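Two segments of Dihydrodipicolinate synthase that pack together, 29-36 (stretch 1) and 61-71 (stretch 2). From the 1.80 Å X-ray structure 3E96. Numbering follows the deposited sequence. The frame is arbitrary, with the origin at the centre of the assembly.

Stretch 1 29-36: SIDWHHYK
Stretch 2, residues 61-71: ALSLEEAKEEV

Two helix starts can pack without a direct hydrogen bond between them, as this pair illustrates. Residues 29–31 run extended (I30 phi/psi -76/132) into a helix from W32; L62 and S63 are likewise extended before a helix from L64. Both helices continue beyond their stretches, their N-to-C directions 41° apart (signed crossing angle -41°) and their axes no closer than 12.6 Å. In register, I30 CA lies 8.5 Å from E66 CA, and W32 CA 8.6 Å from E70 CA.

Each helix is capped where its first amides lack backbone partners: H34 N donates to D31 OD1 (2.9 Å; D31 chi1 t) and E66 N to S63 OG (3.0 Å; S63 chi1 p). E66 (m, t) OE1 accepts from S63 N at 3.0 Å.

Across the 12.6 Å between the axes, side chains make the reach. W32 (m, chi2 118°) starts sideways, yet its CH2 packs on E70 (t, t, chi3 -64°), 3.5 Å from E70 CA and 3.8 Å from E70 CB; W32 CZ2 lies 3.6 Å from aliphatic E69 CG (t, p, chi3 15°). Y35 (t, chi2 64°) adds OH to E70 CG at 3.5 Å. I30 (m, t) points toward stretch 2, its CD1 4.0 Å from L62 CD2 (m, t), an apolar methyl contact. One water accepts from I30 N (3.0 Å) and donates to E66 OE2 (2.8 Å).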

ATOM      1  N   SER B  29      12.172  18.077  -3.424  1.00 17.33           N
ATOM      2  CA  SER B  29      12.760  17.994  -2.090  1.00 17.31           C
ATOM      3  C   SER B  29      11.848  18.644  -1.057  1.00 16.32           C
ATOM      4  O   SER B  29      11.012  19.483  -1.385  1.00 16.43           O
ATOM      5  CB  SER B  29      14.136  18.670  -2.059  1.00 18.69           C
ATOM      6  OG  SER B  29      14.030  20.057  -2.323  1.00 19.59           O
ATOM      7  N   ILE B  30      12.010  18.243   0.198  1.00 15.94           N
ATOM      8  CA  ILE B  30      11.204  18.789   1.281  1.00 15.48           C
ATOM      9  C   ILE B  30      11.683  20.195   1.650  1.00 16.18           C
ATOM     10  O   ILE B  30      12.883  20.433   1.799  1.00 16.25           O
ATOM     11  CB  ILE B  30      11.300  17.894   2.540  1.00 14.43           C
ATOM     12  CG1 ILE B  30      10.817  16.476   2.205  1.00 13.95           C
ATOM     13  CG2 ILE B  30      10.470  18.484   3.668  1.00 15.07           C
ATOM     14  CD1 ILE B  30      11.007  15.483   3.333  1.00 15.04           C
ATOM     15  N   ASP B  31      10.746  21.131   1.765  1.00 16.33           N
ATOM     16  CA  ASP B  31      11.096  22.488   2.162  1.00 16.72           C
ATOM     17  C   ASP B  31      10.724  22.559   3.633  1.00 16.54           C
ATOM     18  O   ASP B  31       9.556  22.738   3.979  1.00 16.88           O
ATOM     19  CB  ASP B  31      10.296  23.531   1.384  1.00 16.13           C
ATOM     20  CG  ASP B  31      10.757  24.947   1.681  1.00 18.71           C
ATOM     21  OD1 ASP B  31      10.970  25.265   2.871  1.00 17.98           O
ATOM     22  OD2 ASP B  31      10.900  25.743   0.728  1.00 20.54           O
ATOM     23  N   TRP B  32      11.722  22.405   4.495  1.00 16.42           N
ATOM     24  CA  TRP B  32      11.490  22.418   5.928  1.00 18.18           C
ATOM     25  C   TRP B  32      11.026  23.768   6.457  1.00 19.44           C
ATOM     26  O   TRP B  32      10.379  23.835   7.501  1.00 19.54           O
ATOM     27  CB  TRP B  32      12.748  21.956   6.660  1.00 16.86           C
ATOM     28  CG  TRP B  32      13.097  20.526   6.370  1.00 16.94           C
ATOM     29  CD1 TRP B  32      14.233  20.065   5.768  1.00 17.74           C
ATOM     30  CD2 TRP B  32      12.306  19.368   6.677  1.00 16.23           C
ATOM     31  NE1 TRP B  32      14.202  18.690   5.683  1.00 17.77           N
ATOM     32  CE2 TRP B  32      13.030  18.238   6.231  1.00 17.73           C
ATOM     33  CE3 TRP B  32      11.055  19.176   7.283  1.00 15.59           C
ATOM     34  CZ2 TRP B  32      12.546  16.930   6.376  1.00 18.04           C
ATOM     35  CZ3 TRP B  32      10.574  17.873   7.427  1.00 15.31           C
ATOM     36  CH2 TRP B  32      11.321  16.770   6.973  1.00 16.83           C
ATOM     37  N   HIS B  33      11.362  24.844   5.751  1.00 21.20           N
ATOM     38  CA  HIS B  33      10.920  26.161   6.182  1.00 22.15           C
ATOM     39  C   HIS B  33       9.404  26.188   6.031  1.00 21.15           C
ATOM     40  O   HIS B  33       8.682  26.651   6.917  1.00 20.47           O
ATOM     41  CB  HIS B  33      11.545  27.260   5.318  1.00 26.78           C
ATOM     42  CG  HIS B  33      11.118  28.642   5.705  1.00 33.04           C
ATOM     43  ND1 HIS B  33      11.334  29.161   6.964  1.00 35.92           N
ATOM     44  CD2 HIS B  33      10.477  29.608   5.005  1.00 35.03           C
ATOM     45  CE1 HIS B  33      10.844  30.387   7.023  1.00 36.39           C
ATOM     46  NE2 HIS B  33      10.318  30.682   5.847  1.00 36.61           N
ATOM     47  N   HIS B  34       8.921  25.682   4.900  1.00 17.56           N
ATOM     48  CA  HIS B  34       7.485  25.644   4.662  1.00 18.13           C
ATOM     49  C   HIS B  34       6.829  24.683   5.648  1.00 16.96           C
ATOM     50  O   HIS B  34       5.700  24.905   6.083  1.00 16.68           O
ATOM     51  CB  HIS B  34       7.196  25.218   3.221  1.00 18.62           C
ATOM     52  CG  HIS B  34       7.570  26.252   2.204  1.00 18.19           C
ATOM     53  ND1 HIS B  34       7.452  26.041   0.847  1.00 21.07           N
ATOM     54  CD2 HIS B  34       8.033  27.517   2.349  1.00 18.72           C
ATOM     55  CE1 HIS B  34       7.824  27.132   0.199  1.00 20.32           C
ATOM     56  NE2 HIS B  34       8.180  28.043   1.087  1.00 20.00           N
ATOM     57  N   TYR B  35       7.540  23.620   6.007  1.00 16.50           N
ATOM     58  CA  TYR B  35       6.996  22.655   6.959  1.00 17.02           C
ATOM     59  C   TYR B  35       6.796  23.342   8.308  1.00 17.14           C
ATOM     60  O   TYR B  35       5.768  23.165   8.963  1.00 15.63           O
ATOM     61  CB  TYR B  35       7.937  21.458   7.127  1.00 16.29           C
ATOM     62  CG  TYR B  35       7.342  20.362   7.984  1.00 15.60           C
ATOM     63  CD1 TYR B  35       6.197  19.673   7.570  1.00 15.83           C
ATOM     64  CD2 TYR B  35       7.892  20.043   9.225  1.00 16.38           C
ATOM     65  CE1 TYR B  35       5.614  18.695   8.374  1.00 15.27           C
ATOM     66  CE2 TYR B  35       7.316  19.067  10.041  1.00 15.40           C
ATOM     67  CZ  TYR B  35       6.175  18.399   9.608  1.00 17.35           C
ATOM     68  OH  TYR B  35       5.587  17.454  10.413  1.00 15.09           O
ATOM     69  N   LYS B  36       7.782  24.132   8.722  1.00 17.42           N
ATOM     70  CA  LYS B  36       7.688  24.846   9.990  1.00 18.01           C
ATOM     71  C   LYS B  36       6.474  25.770   9.983  1.00 16.81           C
ATOM     72  O   LYS B  36       5.763  25.882  10.984  1.00 17.25           O
ATOM     73  CB  LYS B  36       8.963  25.659  10.241  1.00 18.44           C
ATOM     74  CG  LYS B  36       8.888  26.572  11.455  1.00 21.49           C
ATOM     75  CD  LYS B  36      10.239  27.226  11.727  1.00 25.74           C
ATOM     76  CE  LYS B  36      10.074  28.557  12.449  1.00 28.57           C
ATOM     77  NZ  LYS B  36       9.289  28.434  13.700  1.00 30.86           N
ATOM     78  N   ALA B  61       5.405   8.509   0.269  1.00 11.31           N
ATOM     79  CA  ALA B  61       6.221   9.149  -0.767  1.00 10.91           C
ATOM     80  C   ALA B  61       7.562   9.582  -0.166  1.00 11.92           C
ATOM     81  O   ALA B  61       8.421  10.137  -0.857  1.00 10.97           O
ATOM     82  CB  ALA B  61       5.486  10.357  -1.339  1.00  9.86           C
ATOM     83  N   LEU B  62       7.739   9.323   1.127  1.00 12.23           N
ATOM     84  CA  LEU B  62       8.977   9.683   1.817  1.00 12.37           C
ATOM     85  C   LEU B  62       9.896   8.479   1.971  1.00 12.44           C
ATOM     86  O   LEU B  62       9.434   7.348   2.107  1.00 11.81           O
ATOM     87  CB  LEU B  62       8.673  10.221   3.222  1.00 11.95           C
ATOM     88  CG  LEU B  62       7.678  11.370   3.405  1.00 11.96           C
ATOM     89  CD1 LEU B  62       7.457  11.598   4.899  1.00 13.42           C
ATOM     90  CD2 LEU B  62       8.201  12.632   2.739  1.00 12.74           C
ATOM     91  N   SER B  63      11.202   8.718   1.946  1.00 13.63           N
ATOM     92  CA  SER B  63      12.144   7.627   2.156  1.00 13.63           C
ATOM     93  C   SER B  63      12.084   7.399   3.667  1.00 13.75           C
ATOM     94  O   SER B  63      11.530   8.227   4.396  1.00 12.49           O
ATOM     95  CB  SER B  63      13.556   8.048   1.759  1.00 12.98           C
ATOM     96  OG  SER B  63      14.020   9.081   2.609  1.00 13.85           O
ATOM     97  N   LEU B  64      12.635   6.288   4.141  1.00 13.86           N
ATOM     98  CA  LEU B  64      12.621   6.010   5.574  1.00 14.91           C
ATOM     99  C   LEU B  64      13.344   7.110   6.340  1.00 15.62           C
ATOM    100  O   LEU B  64      12.922   7.504   7.427  1.00 15.37           O
ATOM    101  CB  LEU B  64      13.287   4.663   5.872  1.00 15.84           C
ATOM    102  CG  LEU B  64      12.550   3.399   5.428  1.00 20.13           C
ATOM    103  CD1 LEU B  64      13.337   2.167   5.890  1.00 22.02           C
ATOM    104  CD2 LEU B  64      11.141   3.386   6.028  1.00 19.98           C
ATOM    105  N   GLU B  65      14.438   7.605   5.772  1.00 14.78           N
ATOM    106  CA  GLU B  65      15.209   8.658   6.420  1.00 15.02           C
ATOM    107  C   GLU B  65      14.429   9.975   6.458  1.00 14.19           C
ATOM    108  O   GLU B  65      14.501  10.713   7.439  1.00 14.26           O
ATOM    109  CB  GLU B  65      16.550   8.845   5.693  1.00 16.75           C
ATOM    110  CG  GLU B  65      17.470   9.904   6.296  1.00 22.16           C
ATOM    111  CD  GLU B  65      17.721   9.700   7.783  1.00 24.57           C
ATOM    112  OE1 GLU B  65      17.907   8.540   8.211  1.00 22.81           O
ATOM    113  OE2 GLU B  65      17.743  10.709   8.522  1.00 28.01           O
ATOM    114  N   GLU B  66      13.690  10.276   5.394  1.00 12.62           N
ATOM    115  CA  GLU B  66      12.902  11.501   5.369  1.00 13.17           C
ATOM    116  C   GLU B  66      11.772  11.417   6.391  1.00 13.44           C
ATOM    117  O   GLU B  66      11.407  12.421   7.009  1.00 12.62           O
ATOM    118  CB  GLU B  66      12.310  11.743   3.981  1.00 13.27           C
ATOM    119  CG  GLU B  66      13.312  12.186   2.938  1.00 13.00           C
ATOM    120  CD  GLU B  66      12.655  12.414   1.592  1.00 15.17           C
ATOM    121  OE1 GLU B  66      11.884  11.536   1.154  1.00 14.10           O
ATOM    122  OE2 GLU B  66      12.911  13.463   0.969  1.00 15.56           O
ATOM    123  N   ALA B  67      11.215  10.221   6.564  1.00 13.24           N
ATOM    124  CA  ALA B  67      10.135  10.025   7.528  1.00 13.72           C
ATOM    125  C   ALA B  67      10.666  10.284   8.938  1.00 14.96           C
ATOM    126  O   ALA B  67      10.029  10.973   9.733  1.00 13.51           O
ATOM    127  CB  ALA B  67       9.587   8.606   7.430  1.00 13.92           C
ATOM    128  N   LYS B  68      11.836   9.727   9.242  1.00 14.83           N
ATOM    129  CA  LYS B  68      12.436   9.914  10.558  1.00 14.62           C
ATOM    130  C   LYS B  68      12.730  11.388  10.803  1.00 14.94           C
ATOM    131  O   LYS B  68      12.434  11.918  11.875  1.00 16.21           O
ATOM    132  CB  LYS B  68      13.735   9.112  10.678  1.00 15.95           C
ATOM    133  CG  LYS B  68      13.547   7.610  10.667  1.00 15.96           C
ATOM    134  CD  LYS B  68      14.894   6.896  10.665  1.00 18.05           C
ATOM    135  CE  LYS B  68      14.715   5.383  10.664  1.00 19.74           C
ATOM    136  NZ  LYS B  68      16.023   4.664  10.537  1.00 21.66           N
ATOM    137  N   GLU B  69      13.319  12.043   9.808  1.00 15.04           N
ATOM    138  CA  GLU B  69      13.656  13.457   9.921  1.00 15.70           C
ATOM    139  C   GLU B  69      12.408  14.313  10.114  1.00 14.52           C
ATOM    140  O   GLU B  69      12.434  15.296  10.853  1.00 13.50           O
ATOM    141  CB  GLU B  69      14.419  13.920   8.674  1.00 17.68           C
ATOM    142  CG  GLU B  69      14.837  15.395   8.665  1.00 20.21           C
ATOM    143  CD  GLU B  69      15.877  15.741   9.723  1.00 23.22           C
ATOM    144  OE1 GLU B  69      16.495  14.811  10.285  1.00 24.01           O
ATOM    145  OE2 GLU B  69      16.084  16.949   9.986  1.00 20.58           O
ATOM    146  N   GLU B  70      11.311  13.954   9.453  1.00 13.93           N
ATOM    147  CA  GLU B  70      10.094  14.745   9.613  1.00 13.29           C
ATOM    148  C   GLU B  70       9.632  14.698  11.066  1.00 13.15           C
ATOM    149  O   GLU B  70       9.203  15.712  11.620  1.00 14.04           O
ATOM    150  CB  GLU B  70       8.975  14.250   8.689  1.00 14.03           C
ATOM    151  CG  GLU B  70       7.662  15.014   8.885  1.00 13.30           C
ATOM    152  CD  GLU B  70       6.688  14.829   7.741  1.00 15.37           C
ATOM    153  OE1 GLU B  70       7.015  15.260   6.614  1.00 13.49           O
ATOM    154  OE2 GLU B  70       5.598  14.257   7.967  1.00 15.43           O
ATOM    155  N   VAL B  71       9.715  13.527  11.688  1.00 12.53           N
ATOM    156  CA  VAL B  71       9.310  13.411  13.084  1.00 13.88           C
ATOM    157  C   VAL B  71      10.228  14.284  13.946  1.00 14.66           C
ATOM    158  O   VAL B  71       9.755  15.017  14.814  1.00 13.80           O
ATOM    159  CB  VAL B  71       9.362  11.944  13.576  1.00 14.46           C
ATOM    160  CG1 VAL B  71       9.027  11.874  15.064  1.00 15.74           C
ATOM    161  CG2 VAL B  71       8.361  11.103  12.791  1.00 14.69           C
TER
HETATM  162  O   HOH W   1      13.915  16.011   0.711  1.00 19.64           O